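Local coordinates for TIR-NB-LRR type resistance protein RPV1 (Vitis rotundifolia, PDB 5KU7), which belongs to the TIR-NB-LRR class of plant disease-resistance proteins, immune receptors whose TIR domain, modelled here, takes part in defence signalling, at residues F68-H74 with S114-F119; M86-K90 with E139-L143. All coordinates share one frame; numbering follows the deposited sequence.

Contact 1 of 2, residues F68-H74 with S114-F119; sequences FSENYAH and SFGEAF
One hydrogen bond crosses between S114 and E70: the hydroxyl OG of S114 donates to the backbone O of E70 at 2.6 Å. It arrives in the carbonyl plane on a lone pair, with a C=O...donor angle of 134°. To get there, OG sits between the backbone N and the carbonyl carbon of its own residue (chi1 67°), while the extended side chain of E70 lays its CG beside the same hydroxyl.

Apolar packing makes up most of the remainder. The F115 ring swings in against the loop, its CD2 meeting A73 CB at 3.7 Å, and F68 and Y72 border the same ring more loosely. The CB of A73 is directed toward the helix, where it also touches A118 CB at 3.7 Å.

Two ring atoms lie instead against backbone carbonyls: F115 CZ comes within 3.3 Å of S69 O, and H74 CE1 approaches S114 O obliquely at 3.3 Å.

The last kind is CH-pi. A118 CB stands over the centre of the H74 imidazole, 3.8 Å from its centroid and 12° off the ring normal.

Outside the pair, D18 accepts from the hydroxyl of S69 and the backbone N of N71, and V108 also touches F115. A type I turn from S69 to Y72 following a central strand, packed on helix 113-122, makes this a strand-to-helix loop at the C-terminal ends of the strands of the parallel sheet in the flavodoxin-like TIR fold.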
loop_
_atom_site.group_PDB
_atom_site.type_symbol
_atom_site.label_atom_id
_atom_site.label_comp_id
_atom_site.label_asym_id
_atom_site.label_seq_id
_atom_site.Cartn_x
_atom_site.Cartn_y
_atom_site.Cartn_z
ATOM N N PHE A 68 -13.325 -3.668 -4.824
ATOM C CA PHE A 68 -14.396 -3.395 -3.882
ATOM C C PHE A 68 -13.770 -2.974 -2.556
ATOM O O PHE A 68 -12.965 -3.711 -1.965
ATOM C CB PHE A 68 -15.291 -4.619 -3.688
ATOM C CG PHE A 68 -16.251 -4.866 -4.825
ATOM C CD1 PHE A 68 -17.152 -3.884 -5.219
ATOM C CD2 PHE A 68 -16.257 -6.078 -5.495
ATOM C CE1 PHE A 68 -18.059 -4.111 -6.268
ATOM C CE2 PHE A 68 -17.151 -6.305 -6.533
ATOM C CZ PHE A 68 -18.050 -5.309 -6.923
ATOM N N SER A 69 -14.128 -1.781 -2.105
ATOM C CA SER A 69 -13.640 -1.249 -0.840
ATOM C C SER A 69 -14.831 -0.670 -0.095
ATOM O O SER A 69 -15.915 -0.531 -0.669
ATOM C CB SER A 69 -12.552 -0.191 -1.069
ATOM O OG SER A 69 -13.004 0.816 -1.964
ATOM N N GLU A 70 -14.609 -0.298 1.158
ATOM C CA GLU A 70 -15.674 0.073 2.089
ATOM C C GLU A 70 -16.733 1.016 1.512
ATOM O O GLU A 70 -17.934 0.843 1.773
ATOM C CB GLU A 70 -15.058 0.708 3.339
ATOM C CG GLU A 70 -15.995 0.766 4.546
ATOM C CD GLU A 70 -15.442 1.633 5.663
ATOM O OE1 GLU A 70 -14.359 2.215 5.468
ATOM O OE2 GLU A 70 -16.073 1.719 6.736
ATOM N N ASN A 71 -16.296 1.995 0.718
ATOM C CA ASN A 71 -17.202 3.035 0.258
ATOM C C ASN A 71 -17.418 3.050 -1.241
ATOM O O ASN A 71 -17.820 4.073 -1.798
ATOM C CB ASN A 71 -16.705 4.397 0.714
ATOM C CG ASN A 71 -16.607 4.492 2.213
ATOM O OD1 ASN A 71 -17.622 4.490 2.908
ATOM N ND2 ASN A 71 -15.384 4.573 2.727
ATOM N N TYR A 72 -17.143 1.918 -1.887
ATOM C CA TYR A 72 -17.328 1.777 -3.330
ATOM C C TYR A 72 -18.762 2.109 -3.774
ATOM O O TYR A 72 -18.969 2.853 -4.728
ATOM C CB TYR A 72 -16.957 0.360 -3.748
ATOM C CG TYR A 72 -16.965 0.083 -5.228
ATOM C CD1 TYR A 72 -18.152 -0.236 -5.894
ATOM C CD2 TYR A 72 -15.785 0.077 -5.952
ATOM C CE1 TYR A 72 -18.158 -0.526 -7.239
ATOM C CE2 TYR A 72 -15.786 -0.205 -7.306
ATOM C CZ TYR A 72 -16.976 -0.509 -7.944
ATOM O OH TYR A 72 -16.983 -0.797 -9.293
ATOM N N ALA A 73 -19.750 1.562 -3.074
ATOM C CA ALA A 73 -21.139 1.784 -3.455
ATOM C C ALA A 73 -21.587 3.203 -3.123
ATOM O O ALA A 73 -22.673 3.616 -3.528
ATOM C CB ALA A 73 -22.056 0.764 -2.778
ATOM N N HIS A 74 -20.762 3.949 -2.388
ATOM C CA HIS A 74 -21.110 5.333 -2.070
ATOM C C HIS A 74 -20.808 6.255 -3.244
ATOM O O HIS A 74 -20.949 7.477 -3.145
ATOM C CB HIS A 74 -20.370 5.832 -0.834
ATOM C CG HIS A 74 -20.950 5.344 0.451
ATOM N ND1 HIS A 74 -20.706 4.080 0.947
ATOM C CD2 HIS A 74 -21.780 5.941 1.337
ATOM C CE1 HIS A 74 -21.347 3.930 2.091
ATOM N NE2 HIS A 74 -22.011 5.043 2.348
ATOM N N SER A 114 -21.521 -1.390 5.192
ATOM C CA SER A 114 -21.295 -0.106 4.561
ATOM C C SER A 114 -22.041 -0.037 3.234
ATOM O O SER A 114 -22.571 1.009 2.877
ATOM C CB SER A 114 -19.799 0.148 4.348
ATOM O OG SER A 114 -19.244 -0.737 3.389
ATOM N N PHE A 115 -22.102 -1.153 2.513
ATOM C CA PHE A 115 -22.774 -1.167 1.212
ATOM C C PHE A 115 -24.281 -0.962 1.325
ATOM O O PHE A 115 -24.902 -0.353 0.452
ATOM C CB PHE A 115 -22.462 -2.461 0.464
ATOM C CG PHE A 115 -21.050 -2.531 -0.030
ATOM C CD1 PHE A 115 -19.998 -2.677 0.861
ATOM C CD2 PHE A 115 -20.770 -2.436 -1.379
ATOM C CE1 PHE A 115 -18.689 -2.728 0.410
ATOM C CE2 PHE A 115 -19.464 -2.492 -1.838
ATOM C CZ PHE A 115 -18.421 -2.628 -0.940
ATOM N N GLY A 116 -24.869 -1.459 2.403
ATOM C CA GLY A 116 -26.273 -1.217 2.655
ATOM C C GLY A 116 -26.540 0.251 2.937
ATOM O O GLY A 116 -27.560 0.794 2.513
ATOM N N GLU A 117 -25.625 0.885 3.668
ATOM C CA GLU A 117 -25.773 2.286 4.042
ATOM C C GLU A 117 -25.792 3.169 2.815
ATOM O O GLU A 117 -26.543 4.142 2.753
ATOM C CB GLU A 117 -24.647 2.722 4.975
ATOM C CG GLU A 117 -24.634 2.016 6.321
ATOM C CD GLU A 117 -23.332 2.236 7.067
ATOM O OE1 GLU A 117 -22.545 3.111 6.642
ATOM O OE2 GLU A 117 -23.093 1.535 8.076
ATOM N N ALA A 118 -24.978 2.803 1.831
ATOM C CA ALA A 118 -24.907 3.525 0.569
ATOM C C ALA A 118 -26.294 3.642 -0.039
ATOM O O ALA A 118 -26.785 4.743 -0.312
ATOM C CB ALA A 118 -23.953 2.824 -0.394
ATOM N N PHE A 119 -26.923 2.490 -0.232
ATOM C CA PHE A 119 -28.241 2.423 -0.837
ATOM C C PHE A 119 -29.326 3.151 -0.078
ATOM O O PHE A 119 -30.286 3.626 -0.689
ATOM C CB PHE A 119 -28.637 0.966 -1.024
ATOM C CG PHE A 119 -27.988 0.344 -2.206
ATOM C CD1 PHE A 119 -26.680 -0.086 -2.137
ATOM C CD2 PHE A 119 -28.661 0.256 -3.408
ATOM C CE1 PHE A 119 -26.064 -0.636 -3.233
ATOM C CE2 PHE A 119 -28.055 -0.290 -4.509
ATOM C CZ PHE A 119 -26.750 -0.741 -4.426
#

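Contact 2 of 2, residues M86-K90 with E139-L143; sequences MECQK and EAANL
M86 enters first, its side chain directed at helix 130-141 and sliding past E139 in the opposite sense. Bends at chi2 (-51°) and chi3 (-61°) fold the thioether over, which lets two atoms do the touching: SD lies 4.0 Å from A140 CB, and the terminal CE rests 3.9 Å from E139 CB. The same methyl reaches on to L143 CD1 at 4.2 Å, bridging the last turn of the helix and the loop that follows.

One turn later, Q89 comes from the opposite direction to L143. Its amide nitrogen NE2 meets the branched end of the leucine, 3.8 Å from CD2 and slightly farther from CD1, a polar group set against methyls rather than a hydrogen bond. V96 of the neighbouring strand touches both residues.

K90 closes the segment, crossing the extended side chain of E139 at about a right angle. Its chain runs nearly straight until a turn at chi4 (66°) brings NZ back toward its own helix, where it makes a weak hydrogen bond of 3.2 Å to M86 O. The salt bridge from NZ to E139 OE1 is long, 3.9 Å, and CE lies nearer to that oxygen, at 3.7 Å.

Chemically, this is a thioether and methyl interface with charge at its border: no hydrogen bond joins the two segments, and the stretched ion pair, its ammonium shared with a backbone carbonyl, probably contributes modest electrostatic attraction beside the van der Waals contact.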
loop_
_atom_site.group_PDB
_atom_site.type_symbol
_atom_site.label_atom_id
_atom_site.label_comp_id
_atom_site.label_asym_id
_atom_site.label_seq_id
_atom_site.Cartn_x
_atom_site.Cartn_y
_atom_site.Cartn_z
ATOM N N MET A 86 -20.356 -5.177 -16.139
ATOM C CA MET A 86 -21.111 -6.412 -16.151
ATOM C C MET A 86 -21.868 -6.620 -17.466
ATOM O O MET A 86 -22.065 -7.761 -17.897
ATOM C CB MET A 86 -22.055 -6.433 -14.958
ATOM C CG MET A 86 -21.313 -6.398 -13.624
ATOM S SD MET A 86 -20.000 -7.646 -13.505
ATOM C CE MET A 86 -20.953 -9.148 -13.679
ATOM N N GLU A 87 -22.292 -5.521 -18.094
ATOM C CA GLU A 87 -22.930 -5.565 -19.415
ATOM C C GLU A 87 -21.962 -6.069 -20.484
ATOM O O GLU A 87 -22.337 -6.852 -21.354
ATOM C CB GLU A 87 -23.466 -4.180 -19.790
ATOM C CG GLU A 87 -24.651 -3.736 -18.945
ATOM C CD GLU A 87 -25.200 -2.386 -19.349
ATOM O OE1 GLU A 87 -24.583 -1.717 -20.205
ATOM O OE2 GLU A 87 -26.258 -1.999 -18.811
ATOM N N CYS A 88 -20.718 -5.601 -20.432
ATOM C CA CYS A 88 -19.690 -6.046 -21.373
ATOM C C CYS A 88 -19.373 -7.502 -21.118
ATOM O O CYS A 88 -18.829 -8.198 -21.971
ATOM C CB CYS A 88 -18.408 -5.230 -21.232
ATOM S SG CYS A 88 -18.598 -3.511 -21.638
ATOM N N GLN A 89 -19.709 -7.942 -19.915
ATOM C CA GLN A 89 -19.446 -9.299 -19.485
ATOM C C GLN A 89 -20.435 -10.259 -20.131
ATOM O O GLN A 89 -20.051 -11.325 -20.601
ATOM C CB GLN A 89 -19.516 -9.361 -17.964
ATOM C CG GLN A 89 -18.618 -10.375 -17.338
ATOM C CD GLN A 89 -19.369 -11.538 -16.781
ATOM O OE1 GLN A 89 -20.540 -11.733 -17.084
ATOM N NE2 GLN A 89 -18.714 -12.298 -15.913
ATOM N N LYS A 90 -21.711 -9.877 -20.146
ATOM C CA LYS A 90 -22.753 -10.643 -20.828
ATOM C C LYS A 90 -22.597 -10.564 -22.347
ATOM O O LYS A 90 -22.425 -11.572 -23.014
ATOM C CB LYS A 90 -24.139 -10.124 -20.436
ATOM C CG LYS A 90 -24.356 -9.937 -18.943
ATOM C CD LYS A 90 -25.800 -9.538 -18.636
ATOM C CE LYS A 90 -25.925 -8.949 -17.232
ATOM N NZ LYS A 90 -25.195 -7.655 -17.117
ATOM N N GLU A 139 -24.114 -9.800 -8.878
ATOM C CA GLU A 139 -23.469 -10.620 -9.903
ATOM C C GLU A 139 -21.938 -10.582 -9.781
ATOM O O GLU A 139 -21.271 -11.619 -9.774
ATOM C CB GLU A 139 -23.905 -10.168 -11.301
ATOM C CG GLU A 139 -25.362 -10.497 -11.620
ATOM C CD GLU A 139 -25.755 -10.128 -13.034
ATOM O OE1 GLU A 139 -24.896 -9.629 -13.783
ATOM O OE2 GLU A 139 -26.925 -10.355 -13.407
ATOM N N ALA A 140 -21.390 -9.374 -9.674
ATOM C CA ALA A 140 -19.945 -9.198 -9.610
ATOM C C ALA A 140 -19.342 -9.959 -8.426
ATOM O O ALA A 140 -18.269 -10.543 -8.551
ATOM C CB ALA A 140 -19.607 -7.739 -9.520
ATOM N N ALA A 141 -20.041 -9.955 -7.294
ATOM C CA ALA A 141 -19.524 -10.559 -6.068
ATOM C C ALA A 141 -19.601 -12.086 -6.093
ATOM O O ALA A 141 -19.014 -12.757 -5.242
ATOM C CB ALA A 141 -20.278 -10.022 -4.862
ATOM N N ASN A 142 -20.329 -12.637 -7.063
ATOM C CA ASN A 142 -20.414 -14.089 -7.195
ATOM C C ASN A 142 -19.403 -14.626 -8.180
ATOM O O ASN A 142 -19.321 -15.827 -8.393
ATOM C CB ASN A 142 -21.808 -14.522 -7.626
ATOM C CG ASN A 142 -22.703 -14.832 -6.455
ATOM O OD1 ASN A 142 -23.555 -14.032 -6.081
ATOM N ND2 ASN A 142 -22.516 -16.003 -5.869
ATOM N N LEU A 143 -18.623 -13.733 -8.772
ATOM C CA LEU A 143 -17.514 -14.155 -9.608
ATOM C C LEU A 143 -16.394 -14.554 -8.671
ATOM O O LEU A 143 -16.252 -13.968 -7.601
ATOM C CB LEU A 143 -17.087 -13.029 -10.540
ATOM C CG LEU A 143 -18.201 -12.482 -11.434
ATOM C CD1 LEU A 143 -17.688 -11.297 -12.224
ATOM C CD2 LEU A 143 -18.683 -13.574 -12.363
#

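The two contacts illustrate how depth and chemistry vary within one domain. Contact 1 is the more buried and the larger, 412 Å² against 231 Å², and joins a loop to a helix; contact 2 joins a helix to the end of another and the loop after it, and is only partly buried. Aromatic rings and a short hydrogen bond mark the first, whereas a methionine thioether, leucine methyls and a long salt bridge mark the second. Their centres lie about 18 Å apart, yet they meet where F68 CZ packs 3.9 Å from A140 CB. Helix 76-91 follows the loop of contact 1, and helix 130-141 follows helix 113-122, so the segments alternate along the chain.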